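Side-chain contacts in phosphoglycerol transferase GacH (Streptococcus pyogenes MGAS5005, PDB 6DGM), which probably transfers sn-glycerol-1-phosphate onto streptococcal rhamnose polysaccharides, this chain being the C-terminal, metal-binding sulfatase-family part of a membrane protein: residues V41-S46 with A316-H321; Q95-L100 with S198-V203. All coordinates share one frame; numbering follows the deposited sequence.

Contact 1 (V41-S46 with A316-H321); sequences VIYLLS and AALFEH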
ATOM      1  N   VAL A  41       1.887  11.301  -7.137  1.00 15.58           N
ATOM      2  CA  VAL A  41       1.464  10.339  -6.131  1.00 16.03           C
ATOM      3  C   VAL A  41       2.620   9.393  -5.854  1.00 15.98           C
ATOM      4  O   VAL A  41       3.257   8.892  -6.793  1.00 15.65           O
ATOM      5  CB  VAL A  41       0.209   9.569  -6.587  1.00 15.67           C
ATOM      6  CG1 VAL A  41      -0.042   8.421  -5.657  1.00 15.76           C
ATOM      7  CG2 VAL A  41      -0.997  10.533  -6.640  1.00 16.83           C
ATOM      8  N   ILE A  42       2.898   9.176  -4.571  1.00 16.19           N
ATOM      9  CA  ILE A  42       3.968   8.300  -4.107  1.00 15.21           C
ATOM     10  C   ILE A  42       3.344   7.220  -3.232  1.00 15.28           C
ATOM     11  O   ILE A  42       2.758   7.533  -2.191  1.00 15.85           O
ATOM     12  CB  ILE A  42       5.026   9.078  -3.312  1.00 15.76           C
ATOM     13  CG1 ILE A  42       5.671  10.166  -4.179  1.00 16.51           C
ATOM     14  CG2 ILE A  42       6.078   8.109  -2.779  1.00 15.85           C
ATOM     15  CD1 ILE A  42       6.381  11.255  -3.376  1.00 16.74           C
ATOM     16  N   TYR A  43       3.448   5.965  -3.653  1.00 14.76           N
ATOM     17  CA  TYR A  43       3.048   4.831  -2.826  1.00 14.61           C
ATOM     18  C   TYR A  43       4.308   4.339  -2.133  1.00 14.83           C
ATOM     19  O   TYR A  43       5.250   3.906  -2.799  1.00 15.29           O
ATOM     20  CB  TYR A  43       2.415   3.710  -3.651  1.00 13.79           C
ATOM     21  CG  TYR A  43       0.949   3.884  -3.984  1.00 14.74           C
ATOM     22  CD1 TYR A  43       0.332   5.124  -3.901  1.00 15.77           C
ATOM     23  CD2 TYR A  43       0.186   2.805  -4.402  1.00 14.92           C
ATOM     24  CE1 TYR A  43      -1.012   5.276  -4.220  1.00 16.97           C
ATOM     25  CE2 TYR A  43      -1.152   2.947  -4.718  1.00 15.91           C
ATOM     26  CZ  TYR A  43      -1.747   4.173  -4.628  1.00 16.63           C
ATOM     27  OH  TYR A  43      -3.089   4.316  -4.936  1.00 16.61           O
ATOM     28  N   LEU A  44       4.343   4.450  -0.813  1.00 14.61           N
ATOM     29  CA  LEU A  44       5.559   4.237  -0.024  1.00 15.05           C
ATOM     30  C   LEU A  44       5.286   3.059   0.901  1.00 14.45           C
ATOM     31  O   LEU A  44       4.665   3.213   1.956  1.00 14.66           O
ATOM     32  CB  LEU A  44       5.876   5.496   0.761  1.00 18.72           C
ATOM     33  CG  LEU A  44       7.306   5.712   1.267  1.00 24.95           C
ATOM     34  CD1 LEU A  44       7.767   4.524   2.087  1.00 23.92           C
ATOM     35  CD2 LEU A  44       8.259   5.961   0.133  1.00 31.01           C
ATOM     36  N   LEU A  45       5.709   1.871   0.476  1.00 13.71           N
ATOM     37  CA  LEU A  45       5.650   0.666   1.295  1.00 13.77           C
ATOM     38  C   LEU A  45       6.861   0.710   2.213  1.00 12.92           C
ATOM     39  O   LEU A  45       7.998   0.600   1.752  1.00 13.09           O
ATOM     40  CB  LEU A  45       5.649  -0.562   0.395  1.00 14.20           C
ATOM     41  CG  LEU A  45       5.431  -1.930   1.061  1.00 14.65           C
ATOM     42  CD1 LEU A  45       5.178  -3.027   0.026  1.00 15.09           C
ATOM     43  CD2 LEU A  45       6.613  -2.317   1.980  1.00 14.30           C
ATOM     44  N   SER A  46       6.613   0.895   3.502  1.00 12.49           N
ATOM     45  CA  SER A  46       7.654   1.022   4.518  1.00 13.96           C
ATOM     46  C   SER A  46       7.812  -0.359   5.158  1.00 13.98           C
ATOM     47  O   SER A  46       7.001  -0.772   5.996  1.00 14.31           O
ATOM     48  CB  SER A  46       7.258   2.089   5.531  1.00 14.96           C
ATOM     49  OG  SER A  46       8.291   2.299   6.485  1.00 14.90           O
ATOM     50  N   ALA A 316      -8.790   3.877  -3.800  1.00 18.19           N
ATOM     51  CA  ALA A 316     -10.061   4.557  -3.576  1.00 18.57           C
ATOM     52  C   ALA A 316      -9.922   5.624  -2.500  1.00 18.21           C
ATOM     53  O   ALA A 316     -10.485   6.723  -2.615  1.00 19.57           O
ATOM     54  CB  ALA A 316     -11.140   3.553  -3.199  1.00 19.81           C
ATOM     55  N   ALA A 317      -9.169   5.320  -1.444  1.00 17.20           N
ATOM     56  CA  ALA A 317      -8.976   6.306  -0.393  1.00 18.49           C
ATOM     57  C   ALA A 317      -8.167   7.491  -0.886  1.00 18.27           C
ATOM     58  O   ALA A 317      -8.386   8.622  -0.438  1.00 19.23           O
ATOM     59  CB  ALA A 317      -8.315   5.665   0.816  1.00 19.58           C
ATOM     60  N   LEU A 318      -7.236   7.249  -1.811  1.00 18.57           N
ATOM     61  CA  LEU A 318      -6.439   8.330  -2.384  1.00 20.01           C
ATOM     62  C   LEU A 318      -7.307   9.260  -3.218  1.00 20.64           C
ATOM     63  O   LEU A 318      -7.179  10.489  -3.140  1.00 20.75           O
ATOM     64  CB  LEU A 318      -5.311   7.734  -3.236  1.00 20.09           C
ATOM     65  CG  LEU A 318      -4.584   8.682  -4.193  1.00 21.72           C
ATOM     66  CD1 LEU A 318      -3.644   9.567  -3.388  1.00 20.70           C
ATOM     67  CD2 LEU A 318      -3.835   7.937  -5.272  1.00 23.67           C
ATOM     68  N   PHE A 319      -8.172   8.689  -4.055  1.00 19.70           N
ATOM     69  CA  PHE A 319      -9.093   9.525  -4.818  1.00 19.37           C
ATOM     70  C   PHE A 319      -9.963  10.364  -3.892  1.00 20.32           C
ATOM     71  O   PHE A 319     -10.195  11.552  -4.149  1.00 21.14           O
ATOM     72  CB  PHE A 319      -9.978   8.662  -5.718  1.00 20.97           C
ATOM     73  CG  PHE A 319      -9.348   8.293  -7.042  1.00 23.72           C
ATOM     74  CD1 PHE A 319      -8.408   7.281  -7.129  1.00 26.22           C
ATOM     75  CD2 PHE A 319      -9.720   8.947  -8.204  1.00 23.70           C
ATOM     76  CE1 PHE A 319      -7.846   6.938  -8.357  1.00 27.58           C
ATOM     77  CE2 PHE A 319      -9.158   8.621  -9.418  1.00 24.86           C
ATOM     78  CZ  PHE A 319      -8.221   7.622  -9.505  1.00 26.85           C
ATOM     79  N   GLU A 320     -10.469   9.762  -2.811  1.00 20.84           N
ATOM     80  CA  GLU A 320     -11.312  10.521  -1.892  1.00 22.16           C
ATOM     81  C   GLU A 320     -10.514  11.624  -1.206  1.00 22.19           C
ATOM     82  O   GLU A 320     -10.978  12.769  -1.093  1.00 23.06           O
ATOM     83  CB  GLU A 320     -11.929   9.592  -0.854  1.00 23.05           C
ATOM     84  CG  GLU A 320     -12.903  10.299   0.060  1.00 24.60           C
ATOM     85  CD  GLU A 320     -13.300   9.464   1.246  1.00 26.50           C
ATOM     86  OE1 GLU A 320     -12.413   8.789   1.836  1.00 26.68           O
ATOM     87  OE2 GLU A 320     -14.493   9.481   1.586  1.00 28.41           O
ATOM     88  N   HIS A 321      -9.313  11.295  -0.724  1.00 20.55           N
ATOM     89  CA  HIS A 321      -8.519  12.271   0.017  1.00 21.55           C
ATOM     90  C   HIS A 321      -8.179  13.472  -0.854  1.00 22.25           C
ATOM     91  O   HIS A 321      -8.235  14.617  -0.394  1.00 24.02           O
ATOM     92  CB  HIS A 321      -7.238  11.618   0.568  1.00 20.26           C
ATOM     93  CG  HIS A 321      -6.393  12.554   1.363  1.00 21.42           C
ATOM     94  ND1 HIS A 321      -6.684  12.882   2.669  1.00 21.84           N
ATOM     95  CD2 HIS A 321      -5.298  13.272   1.025  1.00 21.44           C
ATOM     96  CE1 HIS A 321      -5.799  13.765   3.104  1.00 22.28           C
ATOM     97  NE2 HIS A 321      -4.943  14.013   2.129  1.00 21.49           N
TER
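Leu318 meets Val41 and Tyr43 through a single methyl, CD2, and the tight part of the contact is built around it. Val41 and Leu318 reach for each other tip to tip: Val41 CG1 lies 3.8 Å from Leu318 CD2, and Val41 CG2 comes to 4.1 Å from the same methyl, which thus sits against both prongs of the valine. A beta-branched residue suits the strand here because it offers two methyls close to the backbone. Leu318 holds CG anti to its own N (chi1 165°), which carries the branch out from the helix. Tyr43 closes in from another direction, its ring edge rather than its face turned to the leucine. Leu318 CD2 lies near the ring plane, 4.0 Å from Tyr43 CE1, and OH of Tyr43 is 3.7 Å from that methyl. The phenol suits this boundary because its hydrocarbon edge packs on Leu318 while its buried hydroxyl is hydrogen-bonded to Thr315 OG1, one turn back on the same helix.

Beyond this cluster the segments separate quickly, with the strand running away from the helix until the side chain of Ser46 is 15.9 Å from it. On the helix, Glu320 takes a partly exposed position, as suits a carboxylate, and its OE1 is hydrogen-bonded to His306. The arrangement, an aliphatic and aromatic patch on a central strand whose first residues pack against helix 314-321, is that of the alpha/beta core of the alkaline phosphatase superfamily, to which the sulfatase family belongs.

Contact 2 (Q95-L100 with S198-V203); sequences QTLTSL and SQFFSV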
ATOM      1  N   GLN A  95      -1.792  -5.397  -4.241  1.00 13.77           N
ATOM      2  CA  GLN A  95      -3.121  -4.923  -3.879  1.00 14.10           C
ATOM      3  C   GLN A  95      -3.198  -3.400  -3.909  1.00 14.89           C
ATOM      4  O   GLN A  95      -4.223  -2.831  -4.331  1.00 15.54           O
ATOM      5  CB  GLN A  95      -3.492  -5.465  -2.501  1.00 14.15           C
ATOM      6  CG  GLN A  95      -3.671  -6.972  -2.481  1.00 14.82           C
ATOM      7  CD  GLN A  95      -3.967  -7.479  -1.123  1.00 15.78           C
ATOM      8  OE1 GLN A  95      -5.117  -7.485  -0.702  1.00 16.14           O
ATOM      9  NE2 GLN A  95      -2.930  -7.888  -0.395  1.00 15.44           N
ATOM     10  N   THR A  96      -2.127  -2.707  -3.501  1.00 14.22           N
ATOM     11  CA  THR A  96      -2.182  -1.248  -3.600  1.00 13.95           C
ATOM     12  C   THR A  96      -2.306  -0.804  -5.054  1.00 13.95           C
ATOM     13  O   THR A  96      -3.045   0.142  -5.368  1.00 14.79           O
ATOM     14  CB  THR A  96      -0.967  -0.575  -2.947  1.00 14.61           C
ATOM     15  OG1 THR A  96       0.215  -0.753  -3.747  1.00 14.48           O
ATOM     16  CG2 THR A  96      -0.737  -1.088  -1.532  1.00 15.59           C
ATOM     17  N   LEU A  97      -1.597  -1.461  -5.957  1.00 13.31           N
ATOM     18  CA  LEU A  97      -1.576  -0.990  -7.333  1.00 14.59           C
ATOM     19  C   LEU A  97      -2.861  -1.331  -8.078  1.00 15.47           C
ATOM     20  O   LEU A  97      -3.389  -0.481  -8.809  1.00 16.52           O
ATOM     21  CB  LEU A  97      -0.389  -1.588  -8.072  1.00 14.53           C
ATOM     22  CG  LEU A  97       1.004  -1.179  -7.595  1.00 16.72           C
ATOM     23  CD1 LEU A  97       2.031  -1.918  -8.408  1.00 16.90           C
ATOM     24  CD2 LEU A  97       1.200   0.334  -7.699  1.00 18.82           C
ATOM     25  N   THR A  98      -3.364  -2.555  -7.924  1.00 15.17           N
ATOM     26  CA  THR A  98      -4.534  -2.999  -8.669  1.00 15.69           C
ATOM     27  C   THR A  98      -5.848  -2.733  -7.948  1.00 16.43           C
ATOM     28  O   THR A  98      -6.896  -2.619  -8.604  1.00 18.44           O
ATOM     29  CB  THR A  98      -4.471  -4.515  -8.929  1.00 15.93           C
ATOM     30  OG1 THR A  98      -4.536  -5.230  -7.689  1.00 15.94           O
ATOM     31  CG2 THR A  98      -3.198  -4.899  -9.684  1.00 16.93           C
ATOM     32  N   SER A  99      -5.809  -2.680  -6.614  1.00 16.04           N
ATOM     33  CA  SER A  99      -6.984  -2.611  -5.750  1.00 15.84           C
ATOM     34  C   SER A  99      -7.796  -3.901  -5.735  1.00 15.90           C
ATOM     35  O   SER A  99      -8.943  -3.903  -5.296  1.00 16.80           O
ATOM     36  CB  SER A  99      -7.890  -1.417  -6.085  1.00 17.33           C
ATOM     37  OG  SER A  99      -7.183  -0.186  -5.999  1.00 18.21           O
ATOM     38  N   LEU A 100      -7.244  -5.002  -6.221  1.00 15.76           N
ATOM     39  CA  LEU A 100      -7.936  -6.284  -6.153  1.00 16.58           C
ATOM     40  C   LEU A 100      -7.524  -7.009  -4.871  1.00 16.74           C
ATOM     41  O   LEU A 100      -6.327  -7.286  -4.690  1.00 17.05           O
ATOM     42  CB  LEU A 100      -7.572  -7.128  -7.365  1.00 17.01           C
ATOM     43  CG  LEU A 100      -7.980  -6.532  -8.723  1.00 17.33           C
ATOM     44  CD1 LEU A 100      -7.453  -7.366  -9.871  1.00 17.39           C
ATOM     45  CD2 LEU A 100      -9.506  -6.372  -8.825  1.00 18.00           C
ATOM     46  N   SER A 198       3.447  15.341 -13.755  1.00 18.71           N
ATOM     47  CA  SER A 198       2.717  14.518 -12.796  1.00 18.45           C
ATOM     48  C   SER A 198       3.315  13.121 -12.831  1.00 17.62           C
ATOM     49  O   SER A 198       3.326  12.465 -13.886  1.00 18.01           O
ATOM     50  CB  SER A 198       1.228  14.469 -13.144  1.00 19.88           C
ATOM     51  OG  SER A 198       0.635  15.735 -12.918  1.00 21.46           O
ATOM     52  N   GLN A 199       3.816  12.667 -11.678  1.00 16.84           N
ATOM     53  CA  GLN A 199       4.554  11.424 -11.584  1.00 16.94           C
ATOM     54  C   GLN A 199       3.880  10.458 -10.620  1.00 16.28           C
ATOM     55  O   GLN A 199       3.209  10.859  -9.664  1.00 16.55           O
ATOM     56  CB  GLN A 199       5.989  11.690 -11.104  1.00 17.49           C
ATOM     57  CG  GLN A 199       6.794  12.568 -12.039  1.00 18.18           C
ATOM     58  CD  GLN A 199       8.066  13.050 -11.370  1.00 18.41           C
ATOM     59  OE1 GLN A 199       8.011  13.779 -10.380  1.00 18.55           O
ATOM     60  NE2 GLN A 199       9.205  12.619 -11.882  1.00 18.36           N
ATOM     61  N   PHE A 200       4.068   9.170 -10.888  1.00 15.00           N
ATOM     62  CA  PHE A 200       3.650   8.112  -9.976  1.00 15.09           C
ATOM     63  C   PHE A 200       4.875   7.319  -9.559  1.00 14.93           C
ATOM     64  O   PHE A 200       5.593   6.771 -10.407  1.00 15.04           O
ATOM     65  CB  PHE A 200       2.614   7.171 -10.591  1.00 14.91           C
ATOM     66  CG  PHE A 200       2.255   6.047  -9.661  1.00 15.31           C
ATOM     67  CD1 PHE A 200       1.386   6.278  -8.614  1.00 16.04           C
ATOM     68  CD2 PHE A 200       2.841   4.806  -9.787  1.00 14.90           C
ATOM     69  CE1 PHE A 200       1.078   5.279  -7.728  1.00 17.47           C
ATOM     70  CE2 PHE A 200       2.544   3.801  -8.888  1.00 15.57           C
ATOM     71  CZ  PHE A 200       1.656   4.049  -7.863  1.00 16.46           C
ATOM     72  N   PHE A 201       5.105   7.250  -8.252  1.00 14.77           N
ATOM     73  CA  PHE A 201       6.207   6.489  -7.685  1.00 14.33           C
ATOM     74  C   PHE A 201       5.654   5.300  -6.922  1.00 14.32           C
ATOM     75  O   PHE A 201       4.737   5.454  -6.114  1.00 14.20           O
ATOM     76  CB  PHE A 201       6.973   7.339  -6.666  1.00 13.99           C
ATOM     77  CG  PHE A 201       7.812   8.445  -7.266  1.00 14.88           C
ATOM     78  CD1 PHE A 201       7.239   9.655  -7.635  1.00 15.20           C
ATOM     79  CD2 PHE A 201       9.175   8.287  -7.403  1.00 15.81           C
ATOM     80  CE1 PHE A 201       8.020  10.677  -8.157  1.00 16.36           C
ATOM     81  CE2 PHE A 201       9.960   9.293  -7.903  1.00 16.30           C
ATOM     82  CZ  PHE A 201       9.381  10.504  -8.289  1.00 16.91           C
ATOM     83  N   SER A 202       6.228   4.123  -7.164  1.00 13.91           N
ATOM     84  CA  SER A 202       5.968   2.941  -6.351  1.00 13.22           C
ATOM     85  C   SER A 202       7.267   2.577  -5.659  1.00 12.80           C
ATOM     86  O   SER A 202       8.220   2.144  -6.313  1.00 13.11           O
ATOM     87  CB  SER A 202       5.483   1.766  -7.189  1.00 13.97           C
ATOM     88  OG  SER A 202       5.209   0.652  -6.327  1.00 14.55           O
ATOM     89  N   VAL A 203       7.305   2.740  -4.344  1.00 12.84           N
ATOM     90  CA  VAL A 203       8.534   2.616  -3.570  1.00 13.82           C
ATOM     91  C   VAL A 203       8.373   1.493  -2.559  1.00 14.25           C
ATOM     92  O   VAL A 203       7.340   1.387  -1.888  1.00 14.78           O
ATOM     93  CB  VAL A 203       8.842   3.945  -2.860  1.00 14.49           C
ATOM     94  CG1 VAL A 203      10.126   3.844  -2.078  1.00 15.34           C
ATOM     95  CG2 VAL A 203       8.924   5.096  -3.867  1.00 14.90           C
TER
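Leu97 overlaps the far edge of the Phe200 ring with one branch. Its CD2 methyl lies near the ring plane, 3.7 Å from Phe200 CZ and 3.9 Å from Phe200 CE2, so the methyl meets the edge of the ring rather than its face. Phe200 extends from the strand toward the helix with CG anti to the backbone N (chi1 177°), and its large side chain reaches across to the helix. The closest CA atoms of the two segments, those of Leu97 and Ser202, are 8.6 Å apart. The CB of Leu97 does not aim directly at the strand; chi2 near 178° puts CD1 anti to CA, and the other branch, CD2, is the one that meets the ring.

Ser202, two residues further along the strand and on the same side of it, presents a small side chain to the same methyl, with OG 4.2 Å from Leu97 CD2. That is packing alone, since the hydroxyl of this buried serine is hydrogen-bonded to Tyr152 OH. This is a helix laid against an inner strand of an alpha/beta sheet: strand 200-204 runs between the parallel strands 135-139 and 40-46, and helix 89-98 starts at Thr89, a manganese ligand that also lines the glycerol phosphate pocket. Phe200 also packs edge-to-face with Tyr43 of the adjoining strand, which gives the ring an aromatic neighbour besides the leucine.

Just past Leu97 the helix stops. Ser99 leaves helical geometry with a positive phi of 70°, although its N still bonds to Gln95 O. Thr98 suits this end because its OG1 accepts a hydrogen bond from Leu100 N at 3.1 Å, an ST turn, and is also hydrogen-bonded back to Phe94 O.

Overall arrangement
The two contacts lie side by side in the buried core, their centres 8 Å apart. They share the eight-stranded mixed sheet, in which strands 40-46 and 200-204 are parallel neighbours; Tyr43 O probably accepts a hydrogen bond from Val203 N at 2.8 Å. Along the chain the order is 41-46, 95-100, 198-203, 316-321, so contact 2 forms between residues that lie within the long span separating the halves of contact 1. Helices 89-98 and 314-321 pack on the same face of the sheet, and Tyr43 touches both. Distant parts of the sequence are thus joined into one core behind the manganese and glycerol phosphate site.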